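Local coordinates for nucleotidyltransferase-like protein (Exiguobacterium sibiricum, PDB 3C18), which is of unconfirmed function but resembles nucleotidyltransferases and probably transfers a nucleotide to a still unidentified substrate, at residues L131-D136 against Y150-H155. Numbering follows the deposited sequence.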
loop_
_atom_site.group_PDB
_atom_site.type_symbol
_atom_site.label_atom_id
_atom_site.label_comp_id
_atom_site.label_asym_id
_atom_site.label_seq_id
_atom_site.Cartn_x
_atom_site.Cartn_y
_atom_site.Cartn_z
ATOM N N LEU A 131 10.872 7.450 6.490
ATOM C CA LEU A 131 11.609 8.594 5.946
ATOM C C LEU A 131 10.674 9.479 5.152
ATOM O O LEU A 131 10.659 10.686 5.302
ATOM C CB LEU A 131 12.810 8.119 5.097
ATOM C CG LEU A 131 13.647 9.214 4.431
ATOM C CD1 LEU A 131 14.420 10.047 5.447
ATOM C CD2 LEU A 131 14.608 8.557 3.408
ATOM N N ARG A 132 9.800 8.846 4.396
ATOM C CA ARG A 132 8.832 9.563 3.552
ATOM C C ARG A 132 7.767 10.237 4.388
ATOM O O ARG A 132 7.377 11.387 4.141
ATOM C CB ARG A 132 8.180 8.599 2.566
ATOM C CG ARG A 132 7.248 9.247 1.597
ATOM C CD ARG A 132 8.014 10.071 0.520
ATOM N NE ARG A 132 8.933 9.252 -0.289
ATOM C CZ ARG A 132 8.590 8.624 -1.416
ATOM N NH1 ARG A 132 7.342 8.700 -1.862
ATOM N NH2 ARG A 132 9.492 7.914 -2.096
ATOM N N ARG A 133 7.299 9.551 5.416
ATOM C CA ARG A 133 6.284 10.153 6.311
ATOM C C ARG A 133 6.871 11.326 7.100
ATOM O O ARG A 133 6.230 12.375 7.296
ATOM C CB ARG A 133 5.645 9.105 7.237
ATOM C CG ARG A 133 4.835 8.046 6.516
ATOM C CD ARG A 133 3.472 8.514 5.999
ATOM N NE ARG A 133 3.556 9.396 4.838
ATOM C CZ ARG A 133 3.828 8.992 3.597
ATOM N NH1 ARG A 133 4.043 7.721 3.338
ATOM N NH2 ARG A 133 3.930 9.872 2.620
ATOM N N PHE A 134 8.113 11.167 7.509
ATOM C CA PHE A 134 8.833 12.229 8.249
ATOM C C PHE A 134 8.987 13.472 7.365
ATOM O O PHE A 134 8.718 14.594 7.742
ATOM C CB PHE A 134 10.191 11.730 8.744
ATOM C CG PHE A 134 11.099 12.827 9.219
ATOM C CD1 PHE A 134 10.926 13.401 10.472
ATOM C CD2 PHE A 134 12.130 13.279 8.426
ATOM C CE1 PHE A 134 11.738 14.417 10.887
ATOM C CE2 PHE A 134 12.954 14.286 8.854
ATOM C CZ PHE A 134 12.750 14.853 10.099
ATOM N N GLN A 135 9.396 13.258 6.141
ATOM C CA GLN A 135 9.602 14.389 5.213
ATOM C C GLN A 135 8.320 15.126 4.928
ATOM O O GLN A 135 8.289 16.357 4.849
ATOM C CB GLN A 135 10.258 13.893 3.921
ATOM C CG GLN A 135 11.724 13.521 4.187
ATOM C CD GLN A 135 12.399 12.865 2.995
ATOM O OE1 GLN A 135 11.736 12.355 2.075
ATOM N NE2 GLN A 135 13.727 12.846 3.026
ATOM N N ASP A 136 7.230 14.390 4.817
ATOM C CA ASP A 136 5.950 15.011 4.465
ATOM C C ASP A 136 5.500 15.793 5.667
ATOM O O ASP A 136 4.951 16.887 5.561
ATOM C CB ASP A 136 4.859 13.981 4.132
ATOM C CG ASP A 136 5.001 13.392 2.745
ATOM O OD1 ASP A 136 5.938 13.764 2.010
ATOM O OD2 ASP A 136 4.163 12.551 2.399
ATOM N N TYR A 150 0.342 16.266 11.479
ATOM C CA TYR A 150 0.108 15.308 12.567
ATOM C C TYR A 150 -0.132 13.949 12.012
ATOM O O TYR A 150 0.397 12.961 12.503
ATOM C CB TYR A 150 -1.095 15.688 13.403
ATOM C CG TYR A 150 -1.284 14.853 14.646
ATOM C CD1 TYR A 150 -1.830 13.579 14.581
ATOM C CD2 TYR A 150 -0.873 15.326 15.882
ATOM C CE1 TYR A 150 -2.003 12.793 15.735
ATOM C CE2 TYR A 150 -1.049 14.555 17.053
ATOM C CZ TYR A 150 -1.622 13.302 16.981
ATOM O OH TYR A 150 -1.795 12.547 18.135
ATOM N N THR A 151 -0.897 13.899 10.930
ATOM C CA THR A 151 -1.209 12.624 10.300
ATOM C C THR A 151 0.057 11.897 9.879
ATOM O O THR A 151 0.230 10.724 10.152
ATOM C CB THR A 151 -2.193 12.769 9.099
ATOM O OG1 THR A 151 -3.431 13.323 9.564
ATOM C CG2 THR A 151 -2.470 11.431 8.508
ATOM N N HIS A 152 0.965 12.613 9.226
ATOM C CA HIS A 152 2.208 12.010 8.726
ATOM C C HIS A 152 3.189 11.708 9.835
ATOM O O HIS A 152 3.833 10.674 9.835
ATOM C CB HIS A 152 2.820 12.860 7.619
ATOM C CG HIS A 152 1.972 12.880 6.394
ATOM N ND1 HIS A 152 2.256 12.115 5.282
ATOM C CD2 HIS A 152 0.796 13.498 6.132
ATOM C CE1 HIS A 152 1.320 12.304 4.369
ATOM N NE2 HIS A 152 0.417 13.125 4.863
ATOM N N VAL A 153 3.230 12.585 10.822
ATOM C CA VAL A 153 4.139 12.371 11.936
ATOM C C VAL A 153 3.746 11.097 12.666
ATOM O O VAL A 153 4.591 10.284 13.053
ATOM C CB VAL A 153 4.176 13.542 12.909
ATOM C CG1 VAL A 153 4.701 13.075 14.237
ATOM C CG2 VAL A 153 5.059 14.643 12.312
ATOM N N HIS A 154 2.442 10.914 12.812
ATOM C CA HIS A 154 1.896 9.753 13.539
ATOM C C HIS A 154 2.241 8.481 12.773
ATOM O O HIS A 154 2.712 7.494 13.322
ATOM C CB HIS A 154 0.380 9.912 13.726
ATOM C CG HIS A 154 -0.274 8.725 14.337
ATOM N ND1 HIS A 154 -0.631 7.620 13.601
ATOM C CD2 HIS A 154 -0.615 8.452 15.620
ATOM C CE1 HIS A 154 -1.145 6.708 14.402
ATOM N NE2 HIS A 154 -1.162 7.192 15.629
ATOM N N HIS A 155 2.064 8.528 11.472
ATOM C CA HIS A 155 2.371 7.378 10.628
ATOM C C HIS A 155 3.856 7.069 10.698
ATOM O O HIS A 155 4.272 5.918 10.792
ATOM C CB HIS A 155 1.961 7.635 9.182
ATOM C CG HIS A 155 0.479 7.714 8.967
ATOM N ND1 HIS A 155 -0.090 7.631 7.718
ATOM C CD2 HIS A 155 -0.551 7.862 9.838
ATOM C CE1 HIS A 155 -1.403 7.740 7.820
ATOM N NE2 HIS A 155 -1.709 7.869 9.099
#
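Arg133 folds its side chain along helix 146-167, its CD lying 3.6 Å from CB of His155 while its NE reaches the ring edge of His152. NE donates a hydrogen bond of 3.0 Å to His152 ND1, with an N-H...N angle of 156° and NE tilted somewhat out of the imidazole plane. Bends at chi2 and chi3 turn the guanidinium back toward its own helix, where NH2 forms a salt bridge of 2.7 Å to Asp136 OD2, one turn on; OD2 lies in the guanidinium plane, while NH2 comes to it from above the carboxylate plane. CB of Asp136 packs obliquely against His152, 3.4 Å from ND1. With an alanine at Arg133, Asp136 is likely to lose its charge partner and His152 ND1 its donor. The short segments run nearly antiparallel, at 154° with axes 7.7 Å apart, within the helical hairpin of the YgxA-like substrate-binding domain. Beyond it, Phe134 packs on helix 201-218, while the His154 ring stacks on His154 of the second subunit. Since NE can only donate, ND1 probably accepts without a proton of its own, which would suit a neutral His152 beside an arginine whose charge is balanced by Asp136.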